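Local coordinates for RING finger protein unkempt homolog (Mus musculus, PDB 5ELK) that binds RNA in a sequence-specific way through clustered CCCH zinc fingers and represses translation, helping to establish and maintain the early morphology of cortical neurons, at residues Q86-P89 and E90-K93; N57-G61 and D62-D66. All coordinates share one frame; numbering follows the deposited sequence.

Contact 1: residues Q86-P89 and E90-K93; sequences QFHP and EIYK. With nucleotides of chain B.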
ATOM      1  N   GLN A  86      -1.255   0.184   4.868  1.00 25.03           N
ATOM      2  CA  GLN A  86       0.168   0.473   4.959  1.00 32.35           C
ATOM      3  C   GLN A  86       0.509   1.780   4.256  1.00 34.31           C
ATOM      4  O   GLN A  86       1.404   2.505   4.686  1.00 31.57           O
ATOM      5  CB  GLN A  86       0.990  -0.676   4.380  1.00 29.77           C
ATOM      6  CG  GLN A  86       0.997  -1.925   5.255  1.00 26.75           C
ATOM      7  CD  GLN A  86       2.170  -2.837   4.977  1.00 32.73           C
ATOM      8  OE1 GLN A  86       2.040  -3.835   4.274  1.00 42.59           O
ATOM      9  NE2 GLN A  86       3.330  -2.499   5.529  1.00 33.23           N
ATOM     10  N   PHE A  87      -0.241   2.096   3.207  1.00 32.12           N
ATOM     11  CA  PHE A  87      -0.001   3.304   2.437  1.00 24.50           C
ATOM     12  C   PHE A  87      -1.081   4.334   2.697  1.00 33.16           C
ATOM     13  O   PHE A  87      -1.355   5.191   1.859  1.00 30.44           O
ATOM     14  CB  PHE A  87       0.087   2.956   0.960  1.00 30.68           C
ATOM     15  CG  PHE A  87       1.284   2.126   0.627  1.00 29.47           C
ATOM     16  CD1 PHE A  87       1.247   0.756   0.762  1.00 29.35           C
ATOM     17  CD2 PHE A  87       2.466   2.719   0.219  1.00 36.84           C
ATOM     18  CE1 PHE A  87       2.351  -0.005   0.473  1.00 33.53           C
ATOM     19  CE2 PHE A  87       3.571   1.955  -0.073  1.00 31.19           C
ATOM     20  CZ  PHE A  87       3.515   0.597   0.053  1.00 33.02           C
ATOM     21  N   HIS A  88      -1.691   4.263   3.875  1.00 35.90           N
ATOM     22  CA  HIS A  88      -2.628   5.293   4.273  1.00 30.86           C
ATOM     23  C   HIS A  88      -1.846   6.546   4.675  1.00 30.67           C
ATOM     24  O   HIS A  88      -0.803   6.437   5.315  1.00 41.15           O
ATOM     25  CB  HIS A  88      -3.489   4.819   5.437  1.00 31.51           C
ATOM     26  CG  HIS A  88      -4.665   5.698   5.702  1.00 34.41           C
ATOM     27  ND1 HIS A  88      -4.611   6.793   6.544  1.00 36.74           N
ATOM     28  CD2 HIS A  88      -5.931   5.667   5.215  1.00 41.43           C
ATOM     29  CE1 HIS A  88      -5.789   7.382   6.574  1.00 41.42           C
ATOM     30  NE2 HIS A  88      -6.609   6.723   5.777  1.00 42.05           N
ATOM     31  N   PRO A  89      -2.347   7.738   4.309  1.00 30.26           N
ATOM     32  CA  PRO A  89      -1.711   9.012   4.673  1.00 32.77           C
ATOM     33  C   PRO A  89      -1.254   9.139   6.123  1.00 29.14           C
ATOM     34  O   PRO A  89      -0.298   9.855   6.378  1.00 42.54           O
ATOM     35  CB  PRO A  89      -2.818  10.025   4.402  1.00 29.78           C
ATOM     36  CG  PRO A  89      -3.554   9.447   3.253  1.00 31.10           C
ATOM     37  CD  PRO A  89      -3.531   7.957   3.459  1.00 29.73           C
ATOM     38  N   GLU A  90      -1.932   8.461   7.043  1.00 31.77           N
ATOM     39  CA  GLU A  90      -1.640   8.552   8.474  1.00 35.95           C
ATOM     40  C   GLU A  90      -0.768   7.397   8.962  1.00 36.91           C
ATOM     41  O   GLU A  90      -0.336   7.379  10.113  1.00 48.30           O
ATOM     42  CB  GLU A  90      -2.938   8.557   9.283  1.00 38.84           C
ATOM     43  CG  GLU A  90      -3.866   9.712   8.991  1.00 51.38           C
ATOM     44  CD  GLU A  90      -5.113   9.681   9.860  1.00 63.72           C
ATOM     45  OE1 GLU A  90      -5.855  10.688   9.874  1.00 63.36           O
ATOM     46  OE2 GLU A  90      -5.348   8.648  10.527  1.00 64.20           O
ATOM     47  N   ILE A  91      -0.505   6.440   8.082  1.00 34.91           N
ATOM     48  CA  ILE A  91       0.246   5.240   8.443  1.00 33.92           C
ATOM     49  C   ILE A  91       1.607   5.268   7.746  1.00 33.52           C
ATOM     50  O   ILE A  91       2.615   4.844   8.312  1.00 27.55           O
ATOM     51  CB  ILE A  91      -0.519   3.957   8.005  1.00 29.92           C
ATOM     52  CG1 ILE A  91      -1.914   3.903   8.645  1.00 35.43           C
ATOM     53  CG2 ILE A  91       0.287   2.692   8.318  1.00 24.87           C
ATOM     54  CD1 ILE A  91      -1.912   3.769  10.160  1.00 41.19           C
ATOM     55  N   TYR A  92       1.602   5.772   6.513  1.00 22.77           N
ATOM     56  CA  TYR A  92       2.718   5.661   5.582  1.00 26.36           C
ATOM     57  C   TYR A  92       3.940   6.413   6.100  1.00 23.88           C
ATOM     58  O   TYR A  92       3.843   7.587   6.402  1.00 28.45           O
ATOM     59  CB  TYR A  92       2.285   6.211   4.219  1.00 23.77           C
ATOM     60  CG  TYR A  92       3.333   6.155   3.125  1.00 25.22           C
ATOM     61  CD1 TYR A  92       3.887   4.954   2.717  1.00 32.65           C
ATOM     62  CD2 TYR A  92       3.756   7.314   2.481  1.00 31.13           C
ATOM     63  CE1 TYR A  92       4.853   4.912   1.706  1.00 34.17           C
ATOM     64  CE2 TYR A  92       4.711   7.274   1.471  1.00 28.51           C
ATOM     65  CZ  TYR A  92       5.250   6.081   1.085  1.00 26.16           C
ATOM     66  OH  TYR A  92       6.199   6.064   0.079  1.00 38.01           O
ATOM     67  N   LYS A  93       5.073   5.714   6.210  1.00 34.09           N
ATOM     68  CA  LYS A  93       6.352   6.280   6.684  1.00 32.13           C
ATOM     69  C   LYS A  93       6.290   6.819   8.109  1.00 40.36           C
ATOM     70  O   LYS A  93       7.147   7.607   8.508  1.00 39.01           O
ATOM     71  CB  LYS A  93       6.852   7.396   5.761  1.00 33.13           C
ATOM     72  CG  LYS A  93       7.003   6.995   4.312  1.00 42.90           C
ATOM     73  CD  LYS A  93       8.093   5.968   4.143  1.00 43.35           C
ATOM     74  CE  LYS A  93       8.526   5.818   2.695  1.00 36.58           C
ATOM     75  NZ  LYS A  93       9.693   4.901   2.588  1.00 40.27           N
TER
ATOM     76  P     U B   3      -0.589   0.030  13.414  1.00 55.00           P
ATOM     77  OP1   U B   3       0.502  -0.642  14.157  1.00 55.41           O
ATOM     78  OP2   U B   3      -0.961   1.441  13.697  1.00 60.51           O
ATOM     79  O5'   U B   3      -0.205  -0.055  11.874  1.00 53.39           O
ATOM     80  C5'   U B   3      -1.137  -0.532  10.916  1.00 48.71           C
ATOM     81  C4'   U B   3      -0.441  -1.328   9.844  1.00 44.63           C
ATOM     82  O4'   U B   3       0.392  -0.431   9.052  1.00 43.95           O
ATOM     83  C3'   U B   3       0.491  -2.416  10.368  1.00 42.73           C
ATOM     84  O3'   U B   3       0.523  -3.494   9.428  1.00 42.59           O
ATOM     85  C2'   U B   3       1.841  -1.705  10.377  1.00 40.17           C
ATOM     86  O2'   U B   3       2.963  -2.563  10.365  1.00 39.41           O
ATOM     87  C1'   U B   3       1.738  -0.870   9.102  1.00 38.20           C
ATOM     88  N1    U B   3       2.631   0.302   9.053  1.00 44.50           N
ATOM     89  C2    U B   3       3.250   0.613   7.845  1.00 42.07           C
ATOM     90  O2    U B   3       3.080  -0.029   6.816  1.00 37.73           O
ATOM     91  N3    U B   3       4.081   1.714   7.868  1.00 41.04           N
ATOM     92  C4    U B   3       4.368   2.514   8.951  1.00 41.52           C
ATOM     93  O4    U B   3       5.143   3.466   8.818  1.00 39.94           O
ATOM     94  C5    U B   3       3.693   2.124  10.156  1.00 44.70           C
ATOM     95  C6    U B   3       2.873   1.063  10.172  1.00 40.36           C
ATOM     96  P     G B   5       4.764  -9.484   6.596  1.00 50.04           P
ATOM     97  OP1   G B   5       3.760 -10.150   7.470  1.00 61.42           O
ATOM     98  OP2   G B   5       6.115 -10.093   6.461  1.00 52.90           O
ATOM     99  O5'   G B   5       4.204  -9.329   5.112  1.00 51.51           O
ATOM    100  C5'   G B   5       2.809  -9.215   4.860  1.00 49.75           C
ATOM    101  C4'   G B   5       2.538  -8.678   3.475  1.00 51.71           C
ATOM    102  O4'   G B   5       2.787  -7.245   3.460  1.00 48.57           O
ATOM    103  C3'   G B   5       3.393  -9.277   2.354  1.00 57.13           C
ATOM    104  O3'   G B   5       2.614  -9.390   1.161  1.00 62.99           O
ATOM    105  C2'   G B   5       4.475  -8.220   2.152  1.00 54.55           C
ATOM    106  O2'   G B   5       5.049  -8.204   0.858  1.00 56.73           O
ATOM    107  C1'   G B   5       3.708  -6.930   2.438  1.00 52.89           C
ATOM    108  N9    G B   5       4.553  -5.825   2.905  1.00 49.96           N
ATOM    109  C8    G B   5       5.237  -5.754   4.097  1.00 42.66           C
ATOM    110  N7    G B   5       5.900  -4.642   4.230  1.00 35.68           N
ATOM    111  C5    G B   5       5.648  -3.939   3.059  1.00 37.31           C
ATOM    112  C6    G B   5       6.102  -2.662   2.636  1.00 31.85           C
ATOM    113  O6    G B   5       6.845  -1.880   3.228  1.00 35.06           O
ATOM    114  N1    G B   5       5.614  -2.323   1.382  1.00 29.74           N
ATOM    115  C2    G B   5       4.775  -3.115   0.633  1.00 40.67           C
ATOM    116  N2    G B   5       4.404  -2.610  -0.552  1.00 38.65           N
ATOM    117  N3    G B   5       4.339  -4.307   1.014  1.00 39.38           N
ATOM    118  C4    G B   5       4.812  -4.653   2.231  1.00 41.92           C
ATOM    119  P     A B   4       0.879  -4.988   9.908  1.00 44.60           P
ATOM    120  OP1   A B   4      -0.125  -5.928   9.336  1.00 61.42           O
ATOM    121  OP2   A B   4       1.093  -4.914  11.376  1.00 46.17           O
ATOM    122  O5'   A B   4       2.294  -5.314   9.240  1.00 42.11           O
ATOM    123  C5'   A B   4       2.421  -5.428   7.826  1.00 40.52           C
ATOM    124  C4'   A B   4       3.763  -5.986   7.405  1.00 46.59           C
ATOM    125  O4'   A B   4       4.833  -5.056   7.741  1.00 41.31           O
ATOM    126  C3'   A B   4       4.174  -7.328   8.013  1.00 45.66           C
ATOM    127  O3'   A B   4       5.004  -7.969   7.054  1.00 51.17           O
ATOM    128  C2'   A B   4       5.067  -6.898   9.172  1.00 41.33           C
ATOM    129  O2'   A B   4       5.952  -7.901   9.631  1.00 47.26           O
ATOM    130  C1'   A B   4       5.808  -5.727   8.529  1.00 38.06           C
ATOM    131  N9    A B   4       6.379  -4.752   9.459  1.00 40.80           N
ATOM    132  C8    A B   4       5.826  -4.275  10.621  1.00 44.39           C
ATOM    133  N7    A B   4       6.562  -3.365  11.213  1.00 43.60           N
ATOM    134  C5    A B   4       7.672  -3.217  10.388  1.00 38.97           C
ATOM    135  C6    A B   4       8.813  -2.391  10.481  1.00 37.97           C
ATOM    136  N6    A B   4       9.025  -1.539  11.486  1.00 36.47           N
ATOM    137  N1    A B   4       9.734  -2.479   9.486  1.00 34.34           N
ATOM    138  C2    A B   4       9.503  -3.342   8.476  1.00 40.55           C
ATOM    139  N3    A B   4       8.467  -4.167   8.280  1.00 37.53           N
ATOM    140  C4    A B   4       7.569  -4.061   9.288  1.00 36.43           C
TER
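With CG of Tyr92 trans to the backbone N (chi1 -179°) and CG of Phe87 swung beside its own N, the two rings meet across a type I beta turn, His88 to Ile91, that follows helix 82-86 and leads into the predicted CCCH finger 91-119. The rings are slid apart with little overlap, their planes 29° from parallel, and touch through Phe87 CD2 and Tyr92 CE1, 3.6 Å apart. Val10 of helix 7-13 packs against both.

His88 O ties the turn together by accepting two backbone bonds: Tyr92 N, at 2.8 Å, lies nearly in line with the carbonyl, whereas Ile91 N reaches it from above the carbonyl plane. Glu90 N donates to His88 ND1 (3.2 Å), tilted from the imidazole plane, while NE2 on the same ring is bonded to Tyr50 O; two bonds thus fix the ring's rotation.

Ile91 CG2 presses on U3 of chain B, 3.2 Å from its O4', and the edge of the Phe87 ring meets N2 of G5 of chain B. Alongside, the extended Gln86 side chain sends NE2 to O2 of U3 of chain B, a 2.8 Å hydrogen bond with an N-H...O angle of 163°.

Contact 2: residues N57-G61 and D62-D66; sequences NVKHG and DEWGD
Lys59 lays its aliphatic chain over one face of the Trp64 indole. Its CB sits 4.2 Å from the centroid of the six-membered ring and only 10° off the ring normal, a CH-pi contact. Farther along, CD passes over the same face toward the rim, 3.9 Å from Trp64 CE2, and CE continues to 3.8 Å from Trp64 NE1. This path follows from a side chain that is extended throughout, with CG anti to the backbone N (chi1 -169°): the methylenes run across the indole at a slant, from the six-membered ring to the pyrrole nitrogen. Trp64 NE1 is buried here without a hydrogen-bond partner. Pro54 touches both side chains, while Arg82 and Gln85 of helix 82-86 also pack against the tryptophan.

The backbone beneath is a two-stranded antiparallel beta hairpin within the predicted CCCH finger 49-83, closed by a type II' turn from His60 to Glu63. Gly61 occupies the second position of that turn, where its positive phi of 77° suits glycine. Lys59 and Trp64 form a non-hydrogen-bonded pair with both side chains on one face; His60 and Glu63, a hydrogen-bonded pair, have theirs on the other. Only weak bonds link the strands: His60 N to Glu63 O at 3.3 Å, and Gly65 N to Val58 O at 3.1 Å. Glu63 O also receives a CA-H...O contact from Lys59 CA.

Just before the first strand, Val58 touches the indole: its CG1 lies 4.3 Å from Trp64 CE3 and also reaches the backbone after the tryptophan, 3.4 Å from Gly65 O. The same valine packs against His80, a ligand of this finger's zinc ion.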
ATOM      1  N   ASN A  57     -15.314  -6.450   8.249  1.00 41.99           N
ATOM      2  CA  ASN A  57     -16.043  -7.324   7.329  1.00 44.28           C
ATOM      3  C   ASN A  57     -15.066  -7.939   6.339  1.00 37.20           C
ATOM      4  O   ASN A  57     -15.422  -8.815   5.572  1.00 38.98           O
ATOM      5  CB  ASN A  57     -17.137  -6.562   6.558  1.00 40.85           C
ATOM      6  CG  ASN A  57     -18.141  -5.877   7.466  1.00 40.63           C
ATOM      7  OD1 ASN A  57     -18.638  -6.466   8.423  1.00 49.90           O
ATOM      8  ND2 ASN A  57     -18.455  -4.625   7.157  1.00 41.51           N
ATOM      9  N   VAL A  58     -13.827  -7.457   6.344  1.00 38.06           N
ATOM     10  CA  VAL A  58     -12.812  -7.967   5.427  1.00 40.44           C
ATOM     11  C   VAL A  58     -11.681  -8.573   6.213  1.00 35.83           C
ATOM     12  O   VAL A  58     -11.235  -9.673   5.908  1.00 37.47           O
ATOM     13  CB  VAL A  58     -12.248  -6.869   4.536  1.00 43.14           C
ATOM     14  CG1 VAL A  58     -11.251  -7.462   3.528  1.00 47.69           C
ATOM     15  CG2 VAL A  58     -13.382  -6.150   3.841  1.00 37.23           C
ATOM     16  N   LYS A  59     -11.223  -7.857   7.229  1.00 34.31           N
ATOM     17  CA  LYS A  59     -10.145  -8.356   8.064  1.00 44.77           C
ATOM     18  C   LYS A  59     -10.705  -8.994   9.323  1.00 41.52           C
ATOM     19  O   LYS A  59     -11.140  -8.309  10.246  1.00 42.10           O
ATOM     20  CB  LYS A  59      -9.156  -7.248   8.429  1.00 42.18           C
ATOM     21  CG  LYS A  59      -7.905  -7.810   9.071  1.00 49.20           C
ATOM     22  CD  LYS A  59      -7.024  -6.740   9.663  1.00 49.81           C
ATOM     23  CE  LYS A  59      -5.667  -7.295  10.065  1.00 46.75           C
ATOM     24  NZ  LYS A  59      -4.760  -6.222  10.559  1.00 51.21           N
ATOM     25  N   HIS A  60     -10.691 -10.319   9.345  1.00 45.40           N
ATOM     26  CA  HIS A  60     -11.122 -11.073  10.508  1.00 51.59           C
ATOM     27  C   HIS A  60      -9.881 -11.529  11.272  1.00 55.20           C
ATOM     28  O   HIS A  60      -9.223 -12.490  10.880  1.00 42.46           O
ATOM     29  CB  HIS A  60     -11.971 -12.260  10.065  1.00 54.46           C
ATOM     30  CG  HIS A  60     -13.219 -11.866   9.335  1.00 66.49           C
ATOM     31  ND1 HIS A  60     -13.271 -11.742   7.962  1.00 70.06           N
ATOM     32  CD2 HIS A  60     -14.460 -11.562   9.786  1.00 68.67           C
ATOM     33  CE1 HIS A  60     -14.490 -11.387   7.600  1.00 71.44           C
ATOM     34  NE2 HIS A  60     -15.231 -11.268   8.687  1.00 73.31           N
ATOM     35  N   GLY A  61      -9.546 -10.810  12.341  1.00 52.04           N
ATOM     36  CA  GLY A  61      -8.378 -11.135  13.141  1.00 54.16           C
ATOM     37  C   GLY A  61      -7.079 -10.695  12.497  1.00 57.04           C
ATOM     38  O   GLY A  61      -6.726  -9.514  12.504  1.00 61.38           O
ATOM     39  N   ASP A  62      -6.376 -11.661  11.922  1.00 61.78           N
ATOM     40  CA  ASP A  62      -5.038 -11.442  11.387  1.00 63.85           C
ATOM     41  C   ASP A  62      -5.020 -11.629   9.872  1.00 57.03           C
ATOM     42  O   ASP A  62      -4.057 -11.256   9.209  1.00 58.62           O
ATOM     43  CB  ASP A  62      -4.072 -12.435  12.026  1.00 68.66           C
ATOM     44  CG  ASP A  62      -4.463 -13.866  11.760  1.00 73.12           C
ATOM     45  OD1 ASP A  62      -5.660 -14.105  11.486  1.00 75.95           O
ATOM     46  OD2 ASP A  62      -3.582 -14.750  11.820  1.00 75.90           O
ATOM     47  N   GLU A  63      -6.084 -12.220   9.327  1.00 55.24           N
ATOM     48  CA  GLU A  63      -6.156 -12.487   7.890  1.00 50.88           C
ATOM     49  C   GLU A  63      -6.947 -11.425   7.129  1.00 45.45           C
ATOM     50  O   GLU A  63      -8.077 -11.098   7.483  1.00 44.84           O
ATOM     51  CB  GLU A  63      -6.751 -13.872   7.616  1.00 64.57           C
ATOM     52  CG  GLU A  63      -5.841 -14.792   6.799  1.00 79.57           C
ATOM     53  CD  GLU A  63      -4.976 -15.695   7.665  1.00 90.73           C
ATOM     54  OE1 GLU A  63      -3.778 -15.379   7.846  1.00 85.14           O
ATOM     55  OE2 GLU A  63      -5.496 -16.727   8.157  1.00100.43           O
ATOM     56  N   TRP A  64      -6.325 -10.875   6.089  1.00 42.65           N
ATOM     57  CA  TRP A  64      -7.026 -10.045   5.121  1.00 42.07           C
ATOM     58  C   TRP A  64      -7.781 -11.001   4.204  1.00 44.72           C
ATOM     59  O   TRP A  64      -7.198 -11.973   3.709  1.00 54.91           O
ATOM     60  CB  TRP A  64      -6.028  -9.163   4.346  1.00 46.32           C
ATOM     61  CG  TRP A  64      -5.548  -7.986   5.172  1.00 47.73           C
ATOM     62  CD1 TRP A  64      -4.425  -7.926   5.950  1.00 50.05           C
ATOM     63  CD2 TRP A  64      -6.202  -6.717   5.318  1.00 31.02           C
ATOM     64  NE1 TRP A  64      -4.343  -6.698   6.567  1.00 51.14           N
ATOM     65  CE2 TRP A  64      -5.421  -5.945   6.197  1.00 40.38           C
ATOM     66  CE3 TRP A  64      -7.366  -6.167   4.792  1.00 34.03           C
ATOM     67  CZ2 TRP A  64      -5.773  -4.649   6.551  1.00 40.04           C
ATOM     68  CZ3 TRP A  64      -7.708  -4.886   5.149  1.00 31.53           C
ATOM     69  CH2 TRP A  64      -6.921  -4.142   6.018  1.00 33.54           C
ATOM     70  N   GLY A  65      -9.079 -10.760   4.020  1.00 47.16           N
ATOM     71  CA  GLY A  65      -9.918 -11.635   3.213  1.00 41.76           C
ATOM     72  C   GLY A  65     -10.350 -10.932   1.945  1.00 41.44           C
ATOM     73  O   GLY A  65      -9.822  -9.879   1.614  1.00 39.53           O
ATOM     74  N   ASP A  66     -11.305 -11.514   1.229  1.00 47.60           N
ATOM     75  CA  ASP A  66     -11.786 -10.926  -0.012  1.00 48.75           C
ATOM     76  C   ASP A  66     -12.529  -9.632   0.347  1.00 48.54           C
ATOM     77  O   ASP A  66     -13.388  -9.660   1.221  1.00 41.51           O
ATOM     78  CB  ASP A  66     -12.707 -11.922  -0.719  1.00 56.80           C
ATOM     79  CG  ASP A  66     -13.092 -11.478  -2.113  1.00 68.44           C
ATOM     80  OD1 ASP A  66     -12.344 -10.674  -2.714  1.00 65.06           O
ATOM     81  OD2 ASP A  66     -14.149 -11.946  -2.602  1.00 77.33           O
TER

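How the contacts relate
In sequence the hairpin comes first, and helix 82-86 leads into contact 1: its Arg82 and Gln85 pack on Trp64 of contact 2, and its last residue, Gln86, begins contact 1. The centres of the contacts are about 19 Å apart and their nearest atoms about 7 Å, so the two do not meet. Contact 2 lies within the predicted finger 49-83, whereas the predicted finger 91-119 takes in residues 91-93 of contact 1. The hairpin's zinc ion lies about 5 Å from the Val58 side chain; the Tyr92 side chain of contact 1 is about 9 Å from a zinc ion. Contact 1 meets the RNA directly; contact 2's nearest atom is about 5 Å from the bound nucleic acid.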